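PDB 6FRL: tryptophan halogenase superfamily from Brevundimonas sp. BAL3, which is a flavin-dependent halogenase that prefers bromination over chlorination and probably acts on aromatic substrates. Local coordinates for residues K427-W431 against W450-Y454; P103-G108 against L132-S136. One frame throughout, in Å; residues are numbered along the deposited sequence.

Interaction 1: residues K427-W431 against W450-Y454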
loop_
_atom_site.group_PDB
_atom_site.type_symbol
_atom_site.label_atom_id
_atom_site.label_comp_id
_atom_site.label_asym_id
_atom_site.label_seq_id
_atom_site.Cartn_x
_atom_site.Cartn_y
_atom_site.Cartn_z
ATOM N N LYS B 427 -11.841 4.397 -11.700
ATOM C CA LYS B 427 -10.511 4.900 -12.036
ATOM C C LYS B 427 -10.572 5.948 -13.126
ATOM O O LYS B 427 -10.022 7.033 -12.958
ATOM C CB LYS B 427 -9.561 3.774 -12.489
ATOM C CG LYS B 427 -8.800 3.098 -11.368
ATOM C CD LYS B 427 -7.928 1.952 -11.866
ATOM C CE LYS B 427 -6.584 1.907 -11.154
ATOM N NZ LYS B 427 -6.686 1.231 -9.863
ATOM N N ILE B 428 -11.242 5.607 -14.235
ATOM C CA ILE B 428 -11.362 6.506 -15.390
ATOM C C ILE B 428 -12.093 7.770 -14.967
ATOM O O ILE B 428 -11.702 8.848 -15.382
ATOM C CB ILE B 428 -12.053 5.824 -16.589
ATOM C CG1 ILE B 428 -11.154 4.733 -17.166
ATOM C CG2 ILE B 428 -12.377 6.810 -17.700
ATOM C CD1 ILE B 428 -11.855 3.882 -18.211
ATOM N N ALA B 429 -13.107 7.647 -14.107
ATOM C CA ALA B 429 -13.898 8.816 -13.658
ATOM C C ALA B 429 -13.098 9.781 -12.750
ATOM O O ALA B 429 -13.202 10.987 -12.911
ATOM C CB ALA B 429 -15.218 8.380 -12.985
ATOM N N LEU B 430 -12.310 9.268 -11.823
ATOM C CA LEU B 430 -11.496 10.156 -10.969
ATOM C C LEU B 430 -10.333 10.753 -11.762
ATOM O O LEU B 430 -9.931 11.882 -11.490
ATOM C CB LEU B 430 -11.002 9.481 -9.706
ATOM C CG LEU B 430 -10.295 10.416 -8.711
ATOM C CD1 LEU B 430 -11.245 11.443 -8.080
ATOM C CD2 LEU B 430 -9.554 9.618 -7.638
ATOM N N TRP B 431 -9.813 10.032 -12.755
ATOM C CA TRP B 431 -8.719 10.559 -13.568
ATOM C C TRP B 431 -9.212 11.772 -14.371
ATOM O O TRP B 431 -8.596 12.847 -14.308
ATOM C CB TRP B 431 -8.142 9.494 -14.500
ATOM C CG TRP B 431 -7.216 10.080 -15.538
ATOM C CD1 TRP B 431 -7.479 10.266 -16.859
ATOM C CD2 TRP B 431 -5.920 10.631 -15.298
ATOM N NE1 TRP B 431 -6.412 10.866 -17.463
ATOM C CE2 TRP B 431 -5.445 11.118 -16.525
ATOM C CE3 TRP B 431 -5.132 10.787 -14.157
ATOM C CZ2 TRP B 431 -4.183 11.732 -16.662
ATOM C CZ3 TRP B 431 -3.873 11.388 -14.280
ATOM C CH2 TRP B 431 -3.418 11.861 -15.527
ATOM N N TRP B 450 -0.302 3.817 -15.229
ATOM C CA TRP B 450 -1.662 4.255 -15.599
ATOM C C TRP B 450 -1.595 5.567 -16.391
ATOM O O TRP B 450 -2.237 5.713 -17.439
ATOM C CB TRP B 450 -2.558 4.377 -14.329
ATOM C CG TRP B 450 -2.904 3.024 -13.781
ATOM C CD1 TRP B 450 -2.150 2.275 -12.936
ATOM C CD2 TRP B 450 -4.049 2.226 -14.106
ATOM N NE1 TRP B 450 -2.759 1.069 -12.687
ATOM C CE2 TRP B 450 -3.920 1.005 -13.406
ATOM C CE3 TRP B 450 -5.168 2.416 -14.938
ATOM C CZ2 TRP B 450 -4.867 -0.021 -13.502
ATOM C CZ3 TRP B 450 -6.121 1.402 -15.019
ATOM C CH2 TRP B 450 -5.963 0.203 -14.304
ATOM N N LEU B 451 -0.784 6.499 -15.866
ATOM C CA LEU B 451 -0.428 7.753 -16.538
ATOM C C LEU B 451 0.062 7.540 -17.964
ATOM O O LEU B 451 -0.376 8.241 -18.866
ATOM C CB LEU B 451 0.621 8.514 -15.748
ATOM C CG LEU B 451 1.042 9.907 -16.231
ATOM C CD1 LEU B 451 -0.143 10.823 -16.525
ATOM C CD2 LEU B 451 1.937 10.585 -15.192
ATOM N N ALA B 452 0.948 6.564 -18.168
ATOM C CA ALA B 452 1.489 6.281 -19.513
ATOM C C ALA B 452 0.385 5.891 -20.499
ATOM O O ALA B 452 0.420 6.250 -21.686
ATOM C CB ALA B 452 2.547 5.187 -19.456
ATOM N N ILE B 453 -0.593 5.139 -20.005
ATOM C CA ILE B 453 -1.694 4.716 -20.855
ATOM C C ILE B 453 -2.676 5.883 -21.090
ATOM O O ILE B 453 -3.072 6.142 -22.240
ATOM C CB ILE B 453 -2.374 3.456 -20.286
ATOM C CG1 ILE B 453 -1.327 2.312 -20.099
ATOM C CG2 ILE B 453 -3.539 3.014 -21.179
ATOM C CD1 ILE B 453 -0.412 2.022 -21.281
ATOM N N TYR B 454 -3.020 6.624 -20.026
ATOM C CA TYR B 454 -3.910 7.776 -20.201
ATOM C C TYR B 454 -3.314 8.725 -21.246
ATOM O O TYR B 454 -3.983 9.069 -22.227
ATOM C CB TYR B 454 -4.196 8.508 -18.886
ATOM C CG TYR B 454 -5.037 7.729 -17.873
ATOM C CD1 TYR B 454 -6.227 7.134 -18.235
ATOM C CD2 TYR B 454 -4.641 7.626 -16.528
ATOM C CE1 TYR B 454 -7.005 6.441 -17.291
ATOM C CE2 TYR B 454 -5.389 6.939 -15.587
ATOM C CZ TYR B 454 -6.572 6.342 -15.969
ATOM O OH TYR B 454 -7.349 5.669 -15.051
#
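When two helices stand too far apart for backbone contact, long aromatic side chains can span the gap, and these segments illustrate the point: the axes of the two short segments approach to 12.5 Å and cross at -76°. Trp431, with chi1 in the t well, and Tyr454, in the m well, reach into the space between them and lie face to face, the five-membered ring of Trp431 and the Tyr454 ring having centroids 3.7 Å apart and planes at 6°. Beyond the stack, Trp431 CH2 meets Leu451 CD1 at 3.6 Å, while Trp431 NE1 is hydrogen-bonded to Leu459 O. One turn earlier, Lys427 (chi1 m, chi2 t, chi4 p) lays its CE over the face of the Trp450 six-membered ring, 3.5 Å from the centroid; NZ makes an off-centre cation-pi contact with the same ring at 4.7 Å, but its charge is met by a salt bridge to Glu443. A face-to-face Trp-Tyr stack beside a Lys-Trp cation-pi contact thus joins helices 422-434 and 447-456 of this flavin-dependent halogenase.

Interaction 2: residues P103-G108 against L132-S136; sequences PFGLYG and LAAYS
Two irregular segments can be fixed to each other by a single backbone hydrogen bond and one well-placed ring. Residues 103-108 leave a strand at Pro103 and run largely extended through Leu106 and Tyr107 (phi/psi -105/125; chi1 m, chi2 -84°, one ring face meeting Leu132) to Gly108, whose positive phi (65/-152) turns the chain. The CA atoms of Tyr107 and Ser136, and those of Gly108 and Tyr135, each lie 4.9 Å apart. The second segment opens as a 3-10 turn, 132-134, at Leu132 (-56/-34; chi1 t, chi2 p), which places CD2 4.0 Å from the centroid of the Tyr107 ring, almost on its normal, in a CH-pi contact; Leu132 O lies 3.4 Å from Tyr107 CD1. Ala133 brings its CA to the ring edge, 4.1 Å from Tyr107 CE1, and Ala134 completes the turn. Leu132 O accepts a hydrogen bond from Tyr135 N at 3.0 Å, and Tyr135 O receives Gly108 N at 2.8 Å, nearly straight at 163°. Extended Ser136 (-116/118) donates from N to Ala133 O at 3.2 Å and sets CB 3.7 Å from Tyr107 CD1; with chi1 t, its OG N-caps helix 137-143, hydrogen-bonded to Ala139 N. This is structural packing, a 3-10 turn leading into an N-capped helix, with Tyr107 and Leu132 against helices 116-125 and 447-456 and Tyr135 against helix 473-492, hydrogen-bonded to Arg484.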
loop_
_atom_site.group_PDB
_atom_site.type_symbol
_atom_site.label_atom_id
_atom_site.label_comp_id
_atom_site.label_asym_id
_atom_site.label_seq_id
_atom_site.Cartn_x
_atom_site.Cartn_y
_atom_site.Cartn_z
ATOM N N PRO B 103 7.154 2.928 -20.157
ATOM C CA PRO B 103 8.437 2.565 -19.581
ATOM C C PRO B 103 8.321 2.006 -18.167
ATOM O O PRO B 103 7.258 2.062 -17.578
ATOM C CB PRO B 103 9.134 3.919 -19.526
ATOM C CG PRO B 103 8.027 4.850 -19.108
ATOM C CD PRO B 103 6.844 4.341 -19.863
ATOM N N PHE B 104 9.438 1.570 -17.610
ATOM C CA PHE B 104 9.558 1.318 -16.157
ATOM C C PHE B 104 10.202 2.536 -15.508
ATOM O O PHE B 104 11.433 2.601 -15.391
ATOM C CB PHE B 104 10.377 0.056 -15.893
ATOM C CG PHE B 104 9.970 -1.103 -16.750
ATOM C CD1 PHE B 104 8.708 -1.647 -16.619
ATOM C CD2 PHE B 104 10.841 -1.652 -17.701
ATOM C CE1 PHE B 104 8.311 -2.727 -17.406
ATOM C CE2 PHE B 104 10.446 -2.736 -18.484
ATOM C CZ PHE B 104 9.183 -3.263 -18.335
ATOM N N GLY B 105 9.375 3.516 -15.144
ATOM C CA GLY B 105 9.845 4.718 -14.473
ATOM C C GLY B 105 8.734 5.737 -14.240
ATOM O O GLY B 105 7.619 5.615 -14.788
ATOM N N LEU B 106 9.051 6.756 -13.441
ATOM C CA LEU B 106 8.179 7.924 -13.280
ATOM C C LEU B 106 8.480 9.010 -14.340
ATOM O O LEU B 106 9.488 8.919 -15.065
ATOM C CB LEU B 106 8.318 8.528 -11.883
ATOM C CG LEU B 106 8.341 7.604 -10.665
ATOM C CD1 LEU B 106 8.498 8.467 -9.394
ATOM C CD2 LEU B 106 7.104 6.736 -10.679
ATOM N N TYR B 107 7.572 9.999 -14.415
ATOM C CA TYR B 107 7.683 11.171 -15.292
ATOM C C TYR B 107 8.058 12.434 -14.524
ATOM O O TYR B 107 7.391 12.813 -13.576
ATOM C CB TYR B 107 6.358 11.427 -16.003
ATOM C CG TYR B 107 5.989 10.358 -16.983
ATOM C CD1 TYR B 107 6.480 10.369 -18.289
ATOM C CD2 TYR B 107 5.162 9.308 -16.611
ATOM C CE1 TYR B 107 6.125 9.365 -19.195
ATOM C CE2 TYR B 107 4.811 8.313 -17.516
ATOM C CZ TYR B 107 5.298 8.334 -18.785
ATOM O OH TYR B 107 4.951 7.359 -19.660
ATOM N N GLY B 108 9.123 13.094 -14.944
ATOM C CA GLY B 108 9.483 14.363 -14.360
ATOM C C GLY B 108 9.872 14.237 -12.899
ATOM O O GLY B 108 10.361 13.179 -12.448
ATOM N N LEU B 132 4.482 14.237 -22.865
ATOM C CA LEU B 132 4.804 13.840 -21.503
ATOM C C LEU B 132 6.061 12.908 -21.446
ATOM O O LEU B 132 6.856 12.997 -20.491
ATOM C CB LEU B 132 3.594 13.181 -20.862
ATOM C CG LEU B 132 3.769 12.661 -19.440
ATOM C CD1 LEU B 132 3.786 13.802 -18.444
ATOM C CD2 LEU B 132 2.661 11.673 -19.159
ATOM N N ALA B 133 6.232 12.059 -22.464
ATOM C CA ALA B 133 7.401 11.170 -22.606
ATOM C C ALA B 133 8.793 11.844 -22.665
ATOM O O ALA B 133 9.809 11.211 -22.353
ATOM C CB ALA B 133 7.212 10.281 -23.833
ATOM N N ALA B 134 8.850 13.114 -23.067
ATOM C CA ALA B 134 10.106 13.839 -22.989
ATOM C C ALA B 134 10.620 13.997 -21.575
ATOM O O ALA B 134 11.759 14.398 -21.407
ATOM C CB ALA B 134 9.988 15.200 -23.633
ATOM N N TYR B 135 9.802 13.707 -20.572
ATOM C CA TYR B 135 10.224 13.817 -19.175
ATOM C C TYR B 135 10.469 12.492 -18.481
ATOM O O TYR B 135 10.595 12.478 -17.268
ATOM C CB TYR B 135 9.218 14.632 -18.374
ATOM C CG TYR B 135 8.958 15.978 -18.967
ATOM C CD1 TYR B 135 7.956 16.149 -19.915
ATOM C CD2 TYR B 135 9.698 17.097 -18.582
ATOM C CE1 TYR B 135 7.716 17.381 -20.492
ATOM C CE2 TYR B 135 9.457 18.351 -19.154
ATOM C CZ TYR B 135 8.454 18.474 -20.099
ATOM O OH TYR B 135 8.190 19.692 -20.653
ATOM N N SER B 136 10.546 11.397 -19.250
ATOM C CA SER B 136 10.942 10.062 -18.761
ATOM C C SER B 136 12.231 9.612 -19.423
ATOM O O SER B 136 12.272 9.414 -20.647
ATOM C CB SER B 136 9.872 9.016 -19.107
ATOM O OG SER B 136 10.338 7.689 -18.846
#

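How the interactions relate
Both interactions are buried, and they share a boundary although their centres lie 15 Å apart. Helix 447-456 is the common element: it supplies one partner of interaction 1, and its Leu451 and Ala452 pack on interaction 2, with Ala452 CB 3.2 Å from Tyr107 OH, a packing contact, Leu451 CD2 3.7 Å from Tyr107 CD2 and Leu451 CG 3.8 Å from Leu132 CD2. Leu451 therefore serves both contacts. Their chemistry follows their settings. Between helices, whose backbone groups largely bond internally, interaction 1 relies on ring stacking, aliphatic-aromatic packing and a lysine over an indole; between loops, interaction 2 adds a main-chain hydrogen bond. Only interaction 1 lies near the second subunit, where Ala429 and Leu430 pack on Pro377 and Glu381 of that chain.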